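Local coordinates for protein cellulase (Bacillus sp. BG-CS10, PDB 5E09) that probably hydrolyses internal beta-1,4-glucosidic bonds of cellulose, using a family 5 glycoside hydrolase barrel that is followed by a family 46 carbohydrate-binding module, at residues A[42-47]-A[91-96]; A[202-207]-A[258-263]; A[252-257]-A[301-306]; A[436-441]-A[450-455]; A[446-451]-A[494-499]. One frame throughout, in Å; residues are numbered along the deposited sequence.

Interaction 1: residues A[42-47]-A[91-96]; sequences VTRELI and ALEEDL
Ala91 presses its backbone against Ile47: Ile47 CG2 lies 3.6 Å from Ala91 CA and 3.9 Å from Ala91 CB. This methyl is placed anti to the backbone N of Ile47, where it meets the last turn of helix 78-93. At Glu93 the contact turns ionic. Its chain runs extended beyond CG, and OE1 stands 3.1 Å from Arg44 NH2, a salt bridge whose hydrogen bond is weak and bent; carboxylate and guanidinium planes are 77° apart. Glu94, folded back at chi2 (-67°), brings a second carboxylate tip to tip with the same guanidinium, although Arg44 NH1 and Glu94 OE2 are modelled too close for the details of that bridge to be trusted. Nearer its backbone, Glu94 CG lies 4.1 Å from Ile47 CG2. Asp95, at positive phi, is the C-prime residue of a Schellman motif that ends the helix, and the chain then turns Leu96 inward so that CD1 reaches Ile47 CG2 at 4.0 Å. Ile58 of strand 57-60 lines the apolar floor beneath Ile47, Ala91 and Leu96. An apolar inner seam with salt bridges on its outer side thus joins two successive outer helices of the (beta/alpha)8 barrel.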
# COMPACT_ATOMS: atom_id res chain seq x y z
N VAL A 42 -14.58 8.72 -14.11
CA VAL A 42 -13.84 7.69 -14.84
C VAL A 42 -13.93 7.94 -16.34
O VAL A 42 -15.00 8.24 -16.87
CB VAL A 42 -14.38 6.29 -14.51
CG1 VAL A 42 -13.57 5.22 -15.23
CG2 VAL A 42 -14.36 6.06 -13.00
N THR A 43 -12.79 7.83 -17.02
CA THR A 43 -12.75 7.97 -18.47
C THR A 43 -12.48 6.62 -19.12
O THR A 43 -11.93 5.72 -18.48
CB THR A 43 -11.68 8.99 -18.92
OG1 THR A 43 -10.37 8.47 -18.65
CG2 THR A 43 -11.87 10.32 -18.20
N ARG A 44 -12.88 6.48 -20.38
CA ARG A 44 -12.56 5.29 -21.15
C ARG A 44 -11.05 5.07 -21.21
O ARG A 44 -10.56 3.94 -21.21
CB ARG A 44 -13.13 5.42 -22.57
CG ARG A 44 -12.94 4.21 -23.46
CD ARG A 44 -13.76 3.04 -22.96
NE ARG A 44 -13.87 1.98 -23.96
CZ ARG A 44 -12.99 0.99 -24.09
NH1 ARG A 44 -11.94 0.92 -23.28
NH2 ARG A 44 -13.17 0.06 -25.03
N GLU A 45 -10.32 6.18 -21.27
CA GLU A 45 -8.87 6.12 -21.41
C GLU A 45 -8.20 5.63 -20.14
O GLU A 45 -7.13 5.03 -20.20
CB GLU A 45 -8.32 7.50 -21.80
CG GLU A 45 -8.77 8.00 -23.17
CD GLU A 45 -10.12 8.70 -23.15
OE1 GLU A 45 -10.76 8.76 -22.08
OE2 GLU A 45 -10.55 9.18 -24.23
N LEU A 46 -8.83 5.87 -18.99
CA LEU A 46 -8.32 5.34 -17.72
C LEU A 46 -8.31 3.81 -17.75
O LEU A 46 -7.28 3.17 -17.51
CB LEU A 46 -9.17 5.84 -16.55
CG LEU A 46 -8.64 5.44 -15.17
CD1 LEU A 46 -7.22 5.93 -15.01
CD2 LEU A 46 -9.52 6.00 -14.07
N ILE A 47 -9.47 3.25 -18.07
CA ILE A 47 -9.64 1.81 -18.18
C ILE A 47 -8.69 1.21 -19.22
O ILE A 47 -7.99 0.22 -18.96
CB ILE A 47 -11.09 1.45 -18.55
CG1 ILE A 47 -12.07 2.18 -17.62
CG2 ILE A 47 -11.31 -0.06 -18.48
CD1 ILE A 47 -11.88 1.87 -16.15
N ALA A 91 -14.61 -1.88 -18.99
CA ALA A 91 -13.60 -2.80 -18.52
C ALA A 91 -13.78 -4.20 -19.11
O ALA A 91 -12.81 -4.87 -19.44
CB ALA A 91 -13.61 -2.86 -17.00
N LEU A 92 -15.03 -4.63 -19.26
CA LEU A 92 -15.30 -5.91 -19.91
C LEU A 92 -14.88 -5.87 -21.39
O LEU A 92 -14.34 -6.84 -21.91
CB LEU A 92 -16.78 -6.29 -19.78
CG LEU A 92 -17.21 -6.69 -18.36
CD1 LEU A 92 -18.72 -6.84 -18.26
CD2 LEU A 92 -16.51 -7.96 -17.91
N GLU A 93 -15.10 -4.73 -22.04
CA GLU A 93 -14.68 -4.51 -23.43
C GLU A 93 -13.17 -4.64 -23.61
O GLU A 93 -12.71 -5.12 -24.64
CB GLU A 93 -15.12 -3.13 -23.92
CG GLU A 93 -16.62 -2.97 -24.09
CD GLU A 93 -17.00 -1.52 -24.36
OE1 GLU A 93 -16.16 -0.79 -24.94
OE2 GLU A 93 -18.12 -1.11 -23.98
N GLU A 94 -12.41 -4.19 -22.61
CA GLU A 94 -10.95 -4.31 -22.64
C GLU A 94 -10.50 -5.72 -22.28
O GLU A 94 -9.31 -5.96 -22.09
CB GLU A 94 -10.31 -3.31 -21.69
CG GLU A 94 -10.55 -1.86 -22.06
CD GLU A 94 -9.86 -1.47 -23.36
OE1 GLU A 94 -8.86 -2.14 -23.73
OE2 GLU A 94 -10.31 -0.51 -24.01
N ASP A 95 -11.47 -6.63 -22.18
CA ASP A 95 -11.23 -8.04 -21.82
C ASP A 95 -10.68 -8.19 -20.40
O ASP A 95 -10.01 -9.17 -20.08
CB ASP A 95 -10.29 -8.70 -22.83
CG ASP A 95 -10.94 -8.92 -24.19
OD1 ASP A 95 -12.19 -8.83 -24.27
OD2 ASP A 95 -10.21 -9.19 -25.17
N LEU A 96 -10.97 -7.21 -19.55
CA LEU A 96 -10.59 -7.30 -18.14
C LEU A 96 -11.60 -8.12 -17.35
O LEU A 96 -12.78 -8.16 -17.70
CB LEU A 96 -10.47 -5.90 -17.52
CG LEU A 96 -9.42 -4.95 -18.07
CD1 LEU A 96 -9.62 -3.55 -17.49
CD2 LEU A 96 -8.04 -5.47 -17.75

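Interaction 2: residues A[202-207]-A[258-263]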
# COMPACT_ATOMS: atom_id res chain seq x y z
N ASP A 202 -8.08 -18.19 12.74
CA ASP A 202 -9.47 -18.42 13.10
C ASP A 202 -10.43 -17.81 12.08
O ASP A 202 -11.43 -18.44 11.70
CB ASP A 202 -9.77 -17.87 14.49
CG ASP A 202 -11.20 -18.14 14.92
OD1 ASP A 202 -11.57 -19.33 15.06
OD2 ASP A 202 -11.96 -17.17 15.13
N LEU A 203 -10.13 -16.60 11.64
CA LEU A 203 -10.92 -15.95 10.61
C LEU A 203 -10.88 -16.75 9.30
O LEU A 203 -11.91 -16.99 8.66
CB LEU A 203 -10.42 -14.52 10.38
CG LEU A 203 -10.30 -13.69 11.66
CD1 LEU A 203 -9.78 -12.30 11.36
CD2 LEU A 203 -11.63 -13.61 12.40
N LEU A 204 -9.68 -17.19 8.94
CA LEU A 204 -9.51 -18.04 7.76
C LEU A 204 -10.39 -19.28 7.86
O LEU A 204 -11.11 -19.62 6.92
CB LEU A 204 -8.04 -18.43 7.57
CG LEU A 204 -7.06 -17.29 7.31
CD1 LEU A 204 -5.64 -17.83 7.21
CD2 LEU A 204 -7.45 -16.51 6.06
N ASN A 205 -10.33 -19.94 9.01
CA ASN A 205 -11.11 -21.14 9.25
C ASN A 205 -12.60 -20.91 9.12
O ASN A 205 -13.31 -21.73 8.55
CB ASN A 205 -10.81 -21.71 10.64
CG ASN A 205 -9.45 -22.37 10.71
OD1 ASN A 205 -8.93 -22.85 9.71
ND2 ASN A 205 -8.85 -22.37 11.90
N ARG A 206 -13.08 -19.79 9.65
CA ARG A 206 -14.52 -19.52 9.61
C ARG A 206 -15.01 -19.20 8.21
O ARG A 206 -16.11 -19.62 7.82
CB ARG A 206 -14.85 -18.39 10.58
CG ARG A 206 -14.48 -18.75 12.00
CD ARG A 206 -15.03 -17.79 12.99
NE ARG A 206 -16.15 -18.35 13.73
CZ ARG A 206 -16.06 -18.77 14.99
NH1 ARG A 206 -14.92 -18.69 15.65
NH2 ARG A 206 -17.14 -19.27 15.59
N LEU A 207 -14.20 -18.47 7.44
CA LEU A 207 -14.54 -18.28 6.03
C LEU A 207 -14.58 -19.64 5.33
O LEU A 207 -15.49 -19.92 4.54
CB LEU A 207 -13.54 -17.35 5.35
CG LEU A 207 -13.70 -17.26 3.83
CD1 LEU A 207 -15.08 -16.78 3.48
CD2 LEU A 207 -12.64 -16.36 3.24
N ASN A 258 -2.23 -22.67 3.05
CA ASN A 258 -2.63 -23.93 3.67
C ASN A 258 -4.14 -24.06 3.82
O ASN A 258 -4.71 -25.12 3.57
CB ASN A 258 -1.97 -24.10 5.04
CG ASN A 258 -0.46 -24.08 4.97
OD1 ASN A 258 0.12 -24.42 3.93
ND2 ASN A 258 0.18 -23.69 6.06
N THR A 259 -4.79 -22.97 4.23
CA THR A 259 -6.22 -23.04 4.48
C THR A 259 -7.05 -23.11 3.20
O THR A 259 -7.99 -23.90 3.12
CB THR A 259 -6.69 -21.84 5.32
OG1 THR A 259 -5.96 -21.82 6.55
CG2 THR A 259 -8.18 -21.95 5.61
N PHE A 260 -6.71 -22.32 2.19
CA PHE A 260 -7.55 -22.23 1.00
C PHE A 260 -6.93 -22.81 -0.27
O PHE A 260 -7.46 -23.77 -0.85
CB PHE A 260 -7.93 -20.78 0.74
CG PHE A 260 -8.79 -20.17 1.81
CD1 PHE A 260 -10.11 -20.56 1.96
CD2 PHE A 260 -8.29 -19.20 2.65
CE1 PHE A 260 -10.91 -20.00 2.94
CE2 PHE A 260 -9.08 -18.63 3.64
CZ PHE A 260 -10.39 -19.04 3.78
N THR A 261 -5.82 -22.22 -0.72
CA THR A 261 -5.20 -22.61 -1.98
C THR A 261 -4.81 -24.10 -2.02
O THR A 261 -4.96 -24.75 -3.05
CB THR A 261 -3.95 -21.75 -2.27
OG1 THR A 261 -4.35 -20.38 -2.45
CG2 THR A 261 -3.23 -22.22 -3.52
N ALA A 262 -4.32 -24.62 -0.90
CA ALA A 262 -3.94 -26.02 -0.80
C ALA A 262 -5.14 -26.93 -1.06
O ALA A 262 -5.02 -27.99 -1.68
CB ALA A 262 -3.33 -26.32 0.56
N ASN A 263 -6.31 -26.52 -0.57
CA ASN A 263 -7.56 -27.17 -0.93
C ASN A 263 -8.07 -26.51 -2.21
O ASN A 263 -7.36 -25.72 -2.83
CB ASN A 263 -8.62 -26.94 0.14
CG ASN A 263 -8.16 -27.41 1.51
OD1 ASN A 263 -7.77 -28.56 1.69
ND2 ASN A 263 -8.20 -26.51 2.49
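Two neighbouring outer helices of the (beta/alpha)8 barrel, 201-214 and 243-261, meet where the ring of Phe260 reaches Leu204 and Leu207. The ring arrives with its far end leading. CZ comes 3.3 Å from the backbone Leu204 O and 3.5 Å from Leu207 CD2, both approached obliquely. Leu204 CD2 lies in the ring plane at the edge, 3.6 Å from Phe260 CE2. Leu207 crosses the aromatic side chain at about a right angle; its CG, anti to the backbone N (chi1 172°), stands 3.8 Å from Phe260 CZ. Thr259 covers one ring face, its CG2 3.9 Å above the plane and over the centre. The same methyl touches Leu204 CB at 4.0 Å, which makes Thr259 a filler between ring and helix. Its hydroxyl is occupied elsewhere, hydrogen-bonded to Arg255 O and to Gln201 NE2, and Gln201 also bonds Asn205 OD1, so a polar link between the helices flanks the apolar one. An alanine in place of Phe260 would probably open a gap between the helices and leave Leu204 CD2 and Leu207 CD2 without the ring atoms they touch. Behind Phe260 lies Val267 of strand 267-272, and the aromatic ring wedged between adjacent helices above a strand belongs to the helical layer that wraps a TIM barrel.

Interaction 3: residues A[252-257]-A[301-306]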
# COMPACT_ATOMS: atom_id res chain seq x y z
N THR A 252 1.98 -15.05 7.06
CA THR A 252 0.64 -14.69 6.63
C THR A 252 0.19 -15.53 5.44
O THR A 252 -0.85 -16.21 5.49
CB THR A 252 0.54 -13.20 6.24
OG1 THR A 252 0.86 -12.38 7.37
CG2 THR A 252 -0.86 -12.87 5.75
N PHE A 253 0.98 -15.52 4.38
CA PHE A 253 0.50 -16.17 3.18
C PHE A 253 0.75 -17.67 3.19
O PHE A 253 0.14 -18.41 2.42
CB PHE A 253 1.08 -15.47 1.96
CG PHE A 253 0.49 -14.10 1.75
CD1 PHE A 253 -0.80 -13.97 1.26
CD2 PHE A 253 1.17 -12.96 2.12
CE1 PHE A 253 -1.38 -12.73 1.09
CE2 PHE A 253 0.61 -11.71 1.96
CZ PHE A 253 -0.67 -11.59 1.44
N ASN A 254 1.59 -18.14 4.10
CA ASN A 254 1.67 -19.58 4.35
C ASN A 254 0.34 -20.09 4.88
O ASN A 254 -0.19 -21.08 4.38
CB ASN A 254 2.78 -19.93 5.34
CG ASN A 254 4.12 -20.15 4.66
OD1 ASN A 254 4.19 -20.26 3.44
ND2 ASN A 254 5.18 -20.21 5.46
N ARG A 255 -0.22 -19.42 5.89
CA ARG A 255 -1.48 -19.94 6.40
C ARG A 255 -2.64 -19.67 5.43
O ARG A 255 -3.58 -20.48 5.35
CB ARG A 255 -1.79 -19.40 7.80
CG ARG A 255 -1.89 -17.92 7.93
CD ARG A 255 -2.30 -17.54 9.34
NE ARG A 255 -2.30 -16.10 9.51
CZ ARG A 255 -1.24 -15.40 9.88
NH1 ARG A 255 -0.09 -16.02 10.14
NH2 ARG A 255 -1.32 -14.08 10.00
N VAL A 256 -2.57 -18.58 4.67
CA VAL A 256 -3.58 -18.38 3.62
C VAL A 256 -3.53 -19.53 2.61
O VAL A 256 -4.55 -20.06 2.18
CB VAL A 256 -3.41 -17.04 2.88
CG1 VAL A 256 -4.29 -16.99 1.63
CG2 VAL A 256 -3.72 -15.88 3.80
N HIS A 257 -2.32 -19.93 2.24
CA HIS A 257 -2.13 -21.01 1.27
C HIS A 257 -2.62 -22.35 1.82
O HIS A 257 -3.33 -23.09 1.13
CB HIS A 257 -0.67 -21.10 0.86
CG HIS A 257 -0.38 -22.22 -0.09
ND1 HIS A 257 -0.53 -22.10 -1.45
CD2 HIS A 257 0.04 -23.49 0.14
CE1 HIS A 257 -0.20 -23.24 -2.03
NE2 HIS A 257 0.14 -24.10 -1.09
N ASN A 301 3.28 -15.04 -5.74
CA ASN A 301 3.41 -15.88 -6.93
C ASN A 301 3.72 -17.32 -6.57
O ASN A 301 3.10 -18.24 -7.10
CB ASN A 301 4.48 -15.33 -7.87
CG ASN A 301 4.04 -14.05 -8.55
OD1 ASN A 301 2.86 -13.77 -8.67
ND2 ASN A 301 5.01 -13.26 -9.00
N GLU A 302 4.67 -17.52 -5.65
CA GLU A 302 4.98 -18.87 -5.18
C GLU A 302 3.75 -19.56 -4.57
O GLU A 302 3.66 -20.79 -4.56
CB GLU A 302 6.13 -18.85 -4.16
CG GLU A 302 7.52 -19.06 -4.76
CD GLU A 302 8.60 -19.20 -3.70
OE1 GLU A 302 8.28 -19.11 -2.50
OE2 GLU A 302 9.78 -19.40 -4.07
N ARG A 303 2.81 -18.77 -4.06
CA ARG A 303 1.62 -19.36 -3.46
C ARG A 303 0.32 -19.19 -4.27
O ARG A 303 -0.77 -19.34 -3.72
CB ARG A 303 1.42 -18.80 -2.05
CG ARG A 303 2.44 -19.31 -1.06
CD ARG A 303 2.62 -18.34 0.10
NE ARG A 303 3.74 -18.72 0.95
CZ ARG A 303 5.01 -18.42 0.69
NH1 ARG A 303 5.34 -17.75 -0.41
NH2 ARG A 303 5.96 -18.80 1.54
N ASP A 304 0.46 -18.88 -5.56
CA ASP A 304 -0.69 -18.72 -6.46
C ASP A 304 -1.78 -17.76 -5.95
O ASP A 304 -2.97 -17.99 -6.17
CB ASP A 304 -1.33 -20.07 -6.76
CG ASP A 304 -0.39 -21.02 -7.48
OD1 ASP A 304 0.51 -20.54 -8.20
OD2 ASP A 304 -0.55 -22.25 -7.30
N VAL A 305 -1.36 -16.70 -5.28
CA VAL A 305 -2.31 -15.68 -4.85
C VAL A 305 -2.43 -14.59 -5.90
O VAL A 305 -1.48 -13.87 -6.16
CB VAL A 305 -1.90 -15.04 -3.51
CG1 VAL A 305 -2.90 -13.95 -3.11
CG2 VAL A 305 -1.80 -16.10 -2.42
N THR A 306 -3.61 -14.47 -6.50
CA THR A 306 -3.89 -13.37 -7.41
C THR A 306 -4.00 -12.09 -6.58
O THR A 306 -4.72 -12.06 -5.60
CB THR A 306 -5.17 -13.61 -8.22
OG1 THR A 306 -4.90 -14.57 -9.25
CG2 THR A 306 -5.66 -12.33 -8.85
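Arg303 grips Asn254 side-on, with NE and NH2 both donating to the single oxygen OD1. The two bonds are equal in length, Arg303 NE to Asn254 OD1 and Arg303 NH2 to Asn254 OD1 each 3.0 Å. OD1 lies practically in the guanidinium plane, yet the amide is turned 37° from it, and both nitrogens reach the oxygen from the same face of the amide. The two donors on one acceptor should limit rotation of the amide. The arm of Arg303 is extended from CG to NE and passes over the helix backbone, where CD rests 3.4 Å from Phe253 O and 3.8 Å from Phe253 CB. His257 borders the start of that arm: chi1 (177°) sets CG anti to the backbone N, and the ring edge meets Arg303 O, 3.6 Å from ND1 without a hydrogen bond; ND1 is also 3.9 Å from Arg303 CB. Deeper in, Val305 CG2 approaches Phe253 CD1 at 4.4 Å. Farther out, Arg303 NH1 is held by a hydrogen bond to His299 O, which helps fix the guanidinium, while Glu302 offers a long ion pair. Phe253 is itself braced edge-to-face by Tyr225. Asp304, at positive phi, is the C-prime residue of a Schellman motif that ends helix 286-302 and turns the chain into strand 306-311, a helix-to-strand passage of the (beta/alpha)8 barrel.

Interaction 4: residues A[436-441]-A[450-455]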
# COMPACT_ATOMS: atom_id res chain seq x y z
N THR A 436 22.15 20.13 9.17
CA THR A 436 22.21 21.17 10.19
C THR A 436 20.82 21.75 10.49
O THR A 436 20.04 22.00 9.58
CB THR A 436 23.16 22.32 9.75
OG1 THR A 436 24.48 21.80 9.58
CG2 THR A 436 23.21 23.45 10.77
N LEU A 437 20.53 21.95 11.77
CA LEU A 437 19.28 22.57 12.18
C LEU A 437 19.53 23.92 12.86
O LEU A 437 20.64 24.19 13.31
CB LEU A 437 18.51 21.65 13.12
CG LEU A 437 18.26 20.25 12.56
CD1 LEU A 437 17.69 19.36 13.64
CD2 LEU A 437 17.35 20.32 11.35
N GLU A 438 18.49 24.74 12.93
CA GLU A 438 18.61 26.07 13.52
C GLU A 438 17.65 26.30 14.69
O GLU A 438 16.63 25.62 14.81
CB GLU A 438 18.37 27.14 12.45
CG GLU A 438 19.39 27.11 11.33
CD GLU A 438 19.14 28.19 10.30
OE1 GLU A 438 18.21 29.01 10.51
OE2 GLU A 438 19.86 28.23 9.28
N ASN A 439 17.98 27.26 15.54
CA ASN A 439 17.06 27.71 16.58
C ASN A 439 15.79 28.27 15.97
O ASN A 439 15.80 28.82 14.86
CB ASN A 439 17.72 28.78 17.45
CG ASN A 439 18.98 28.30 18.12
OD1 ASN A 439 19.15 27.10 18.35
ND2 ASN A 439 19.88 29.22 18.42
N THR A 440 14.68 28.13 16.69
CA THR A 440 13.43 28.70 16.21
C THR A 440 12.48 28.92 17.37
O THR A 440 12.69 28.41 18.46
CB THR A 440 12.77 27.80 15.14
OG1 THR A 440 11.62 28.46 14.59
CG2 THR A 440 12.34 26.48 15.75
N GLU A 441 11.44 29.70 17.11
CA GLU A 441 10.40 30.00 18.09
C GLU A 441 9.07 29.83 17.39
O GLU A 441 8.96 30.15 16.21
CB GLU A 441 10.54 31.43 18.63
CG GLU A 441 11.79 31.68 19.47
CD GLU A 441 11.91 33.12 19.92
OE1 GLU A 441 11.14 33.97 19.42
OE2 GLU A 441 12.78 33.40 20.78
N PRO A 450 13.93 25.20 10.97
CA PRO A 450 14.72 25.47 9.76
C PRO A 450 15.82 24.42 9.62
O PRO A 450 16.53 24.13 10.58
CB PRO A 450 15.29 26.86 10.01
CG PRO A 450 14.34 27.50 10.98
CD PRO A 450 13.86 26.37 11.86
N ALA A 451 15.94 23.85 8.43
CA ALA A 451 16.82 22.71 8.23
C ALA A 451 17.72 22.87 7.03
O ALA A 451 17.28 23.27 5.95
CB ALA A 451 16.00 21.44 8.10
N HIS A 452 19.00 22.57 7.22
CA HIS A 452 19.93 22.45 6.12
C HIS A 452 20.18 20.97 5.89
O HIS A 452 21.01 20.36 6.57
CB HIS A 452 21.24 23.19 6.41
CG HIS A 452 21.06 24.66 6.63
ND1 HIS A 452 20.81 25.55 5.60
CD2 HIS A 452 21.11 25.41 7.76
CE1 HIS A 452 20.70 26.77 6.08
NE2 HIS A 452 20.88 26.71 7.39
N PHE A 453 19.43 20.39 4.96
CA PHE A 453 19.46 18.95 4.74
C PHE A 453 20.78 18.50 4.11
O PHE A 453 21.22 17.37 4.33
CB PHE A 453 18.28 18.52 3.87
CG PHE A 453 16.94 18.65 4.55
CD1 PHE A 453 16.56 17.77 5.55
CD2 PHE A 453 16.05 19.65 4.19
CE1 PHE A 453 15.34 17.88 6.19
CE2 PHE A 453 14.82 19.78 4.82
CZ PHE A 453 14.47 18.89 5.82
N ASN A 454 21.39 19.40 3.34
CA ASN A 454 22.70 19.15 2.75
C ASN A 454 22.80 17.82 2.00
O ASN A 454 23.74 17.06 2.18
CB ASN A 454 23.77 19.20 3.85
CG ASN A 454 23.91 20.58 4.45
OD1 ASN A 454 23.60 21.58 3.79
ND2 ASN A 454 24.39 20.65 5.69
N GLY A 455 21.81 17.54 1.15
CA GLY A 455 21.81 16.34 0.35
C GLY A 455 21.42 15.07 1.09
O GLY A 455 21.42 13.98 0.51
O HOH W 1 24.95 23.50 6.84
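Thr436 and His452 form an antiparallel hydrogen-bonded pair, Thr436 N reaching His452 O at 2.8 Å and His452 N reaching Thr436 O at 2.6 Å, followed by the non-hydrogen-bonded pair of Leu437 and Ala451 and a further bond from Glu438 N to Pro450 O. On the face of Thr436 and His452, Glu438 stretches its chain over the partner strand. Its OE2 accepts from His452 NE2 at 2.6 Å, met on the anti side and 26° out of the carboxylate plane; carboxylate and ring planes are 50° apart. Glu438 OE1 meanwhile lies 3.7 Å from Pro450 CB. An alanine in place of Glu438 would probably leave His452 NE2 without this partner and its ring freer to turn. Thr440 CB meets the other end of the proline, 3.7 Å from Pro450 CD. A water accepts from Asn454 ND2 and touches Thr436 OG1 weakly; Asn454 ND2 also bonds Glu434 O. On the opposite face Leu437 CD2 packs on Ala451 CB at 3.7 Å. The two segments belong to the hairpin of strands 436-443 and 447-452. Beneath Leu437 lie Val522 and Tyr524 of strand 521-529, while strands 532-536 and 494-497 flank the hairpin in the sheet.

Interaction 5: residues A[446-451]-A[494-499]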
# COMPACT_ATOMS: atom_id res chain seq x y z
N ASN A 446 1.99 25.76 14.49
CA ASN A 446 2.73 26.26 13.34
C ASN A 446 4.25 26.13 13.51
O ASN A 446 5.00 27.05 13.22
CB ASN A 446 2.37 27.73 13.09
CG ASN A 446 2.78 28.20 11.71
OD1 ASN A 446 2.84 27.42 10.76
ND2 ASN A 446 3.09 29.49 11.59
N PHE A 447 4.69 24.96 13.98
CA PHE A 447 6.09 24.79 14.33
C PHE A 447 6.91 24.08 13.24
O PHE A 447 6.58 22.97 12.81
CB PHE A 447 6.22 24.04 15.65
CG PHE A 447 7.59 24.14 16.26
CD1 PHE A 447 7.92 25.22 17.07
CD2 PHE A 447 8.55 23.17 16.01
CE1 PHE A 447 9.19 25.32 17.62
CE2 PHE A 447 9.81 23.26 16.56
CZ PHE A 447 10.13 24.34 17.37
N ALA A 448 7.98 24.73 12.82
CA ALA A 448 8.91 24.14 11.87
C ALA A 448 10.35 24.53 12.19
O ALA A 448 10.66 25.70 12.36
CB ALA A 448 8.55 24.55 10.45
N ILE A 449 11.22 23.53 12.27
CA ILE A 449 12.65 23.73 12.45
C ILE A 449 13.32 24.01 11.12
O ILE A 449 13.29 23.17 10.22
CB ILE A 449 13.30 22.49 13.07
CG1 ILE A 449 12.57 22.10 14.36
CG2 ILE A 449 14.79 22.74 13.30
CD1 ILE A 449 12.83 20.68 14.80
N PRO A 450 13.93 25.20 10.97
CA PRO A 450 14.72 25.47 9.76
C PRO A 450 15.82 24.42 9.62
O PRO A 450 16.53 24.13 10.58
CB PRO A 450 15.29 26.86 10.01
CG PRO A 450 14.34 27.50 10.98
CD PRO A 450 13.86 26.37 11.86
N ALA A 451 15.94 23.85 8.43
CA ALA A 451 16.82 22.71 8.23
C ALA A 451 17.72 22.87 7.03
O ALA A 451 17.28 23.27 5.95
CB ALA A 451 16.00 21.44 8.10
N GLU A 494 12.82 22.75 5.73
CA GLU A 494 12.38 22.73 7.12
C GLU A 494 11.85 21.37 7.55
O GLU A 494 11.52 20.54 6.71
CB GLU A 494 11.31 23.80 7.36
CG GLU A 494 10.04 23.57 6.54
CD GLU A 494 9.01 24.68 6.70
OE1 GLU A 494 9.36 25.75 7.26
OE2 GLU A 494 7.86 24.48 6.27
N ILE A 495 11.79 21.14 8.86
CA ILE A 495 11.12 19.97 9.40
C ILE A 495 9.95 20.43 10.26
O ILE A 495 10.14 21.07 11.29
CB ILE A 495 12.05 19.09 10.24
CG1 ILE A 495 13.22 18.57 9.39
CG2 ILE A 495 11.28 17.92 10.83
CD1 ILE A 495 14.25 17.80 10.19
N VAL A 496 8.74 20.09 9.84
CA VAL A 496 7.54 20.46 10.58
C VAL A 496 7.32 19.52 11.76
O VAL A 496 7.45 18.31 11.62
CB VAL A 496 6.29 20.43 9.66
CG1 VAL A 496 5.02 20.69 10.47
CG2 VAL A 496 6.43 21.44 8.54
N ILE A 497 7.00 20.08 12.92
CA ILE A 497 6.53 19.28 14.05
C ILE A 497 5.04 19.57 14.24
O ILE A 497 4.65 20.71 14.49
CB ILE A 497 7.31 19.57 15.33
CG1 ILE A 497 8.81 19.52 15.07
CG2 ILE A 497 6.94 18.57 16.41
CD1 ILE A 497 9.33 18.12 14.76
N THR A 498 4.21 18.53 14.13
CA THR A 498 2.76 18.70 14.01
C THR A 498 2.04 18.99 15.33
O THR A 498 2.57 18.77 16.42
CB THR A 498 2.12 17.45 13.39
OG1 THR A 498 2.32 16.33 14.26
CG2 THR A 498 2.72 17.15 12.04
N ASP A 499 0.81 19.49 15.20
CA ASP A 499 -0.05 19.75 16.35
C ASP A 499 -0.36 18.43 17.05
O ASP A 499 -0.49 18.38 18.27
CB ASP A 499 -1.34 20.46 15.91
CG ASP A 499 -1.93 21.36 16.99
OD1 ASP A 499 -1.18 21.84 17.87
OD2 ASP A 499 -3.16 21.60 16.96
O HOH W 2 2.84 22.52 14.28
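Phe447 and Ile497 are bridged by a water that accepts from Phe447 N and donates to Ile497 O at 2.6 Å, while Phe447 O accepts directly from Ile497 N. Farther along, Ile449 N bonds Ile495 O at 2.9 Å; the return bond, Ile495 N to Ile449 O, is also 2.9 Å, so the two isoleucines form an antiparallel hydrogen-bonded pair. Ile495 O takes a CA-H contact from Ala448 as well, whose CA lies 3.4 Å away. The strands belong to the antiparallel sheet of the carbohydrate-binding module, consistent with a galactose-binding-like fold. Phe447, Ile449, Ile495 and Ile497 share its buried face. There Phe447 and Ile497 lie side by side, Ile497 CG1 at the ring edge, 3.8 Å from CD2 of Phe447; Ile449 CD1 reaches the same CG1 at 4.2 Å. On the other face Glu494, its CG between backbone N and carbonyl carbon (chi1 62°), reaches across to the neighbouring strand, OE1 ending 3.5 Å from Ala448 CB. Val496 CG2 flanks that methyl, and Val489 of strand 486-489 adjoins both Glu494 and Val496.

How the interactions relate
The five contacts fall into two groups, in different modules of the chain. Interactions 1, 2 and 3 lie in the family 5 catalytic barrel, where each joins an outer helix to the next one or to the turn that ends it. Interactions 2 and 3 share helix 243-261, their centres about 11 Å apart and their segments alternating along the chain, so this helix is held by neighbours on either side in sequence. Interaction 1 comes earlier, its centre about 29 Å from that of interaction 3. Interactions 4 and 5 follow in the carbohydrate-binding module; they share Pro450 and Ala451 on strand 447-452. About 46 Å separates the centres of interactions 3 and 4, reflecting the modular build.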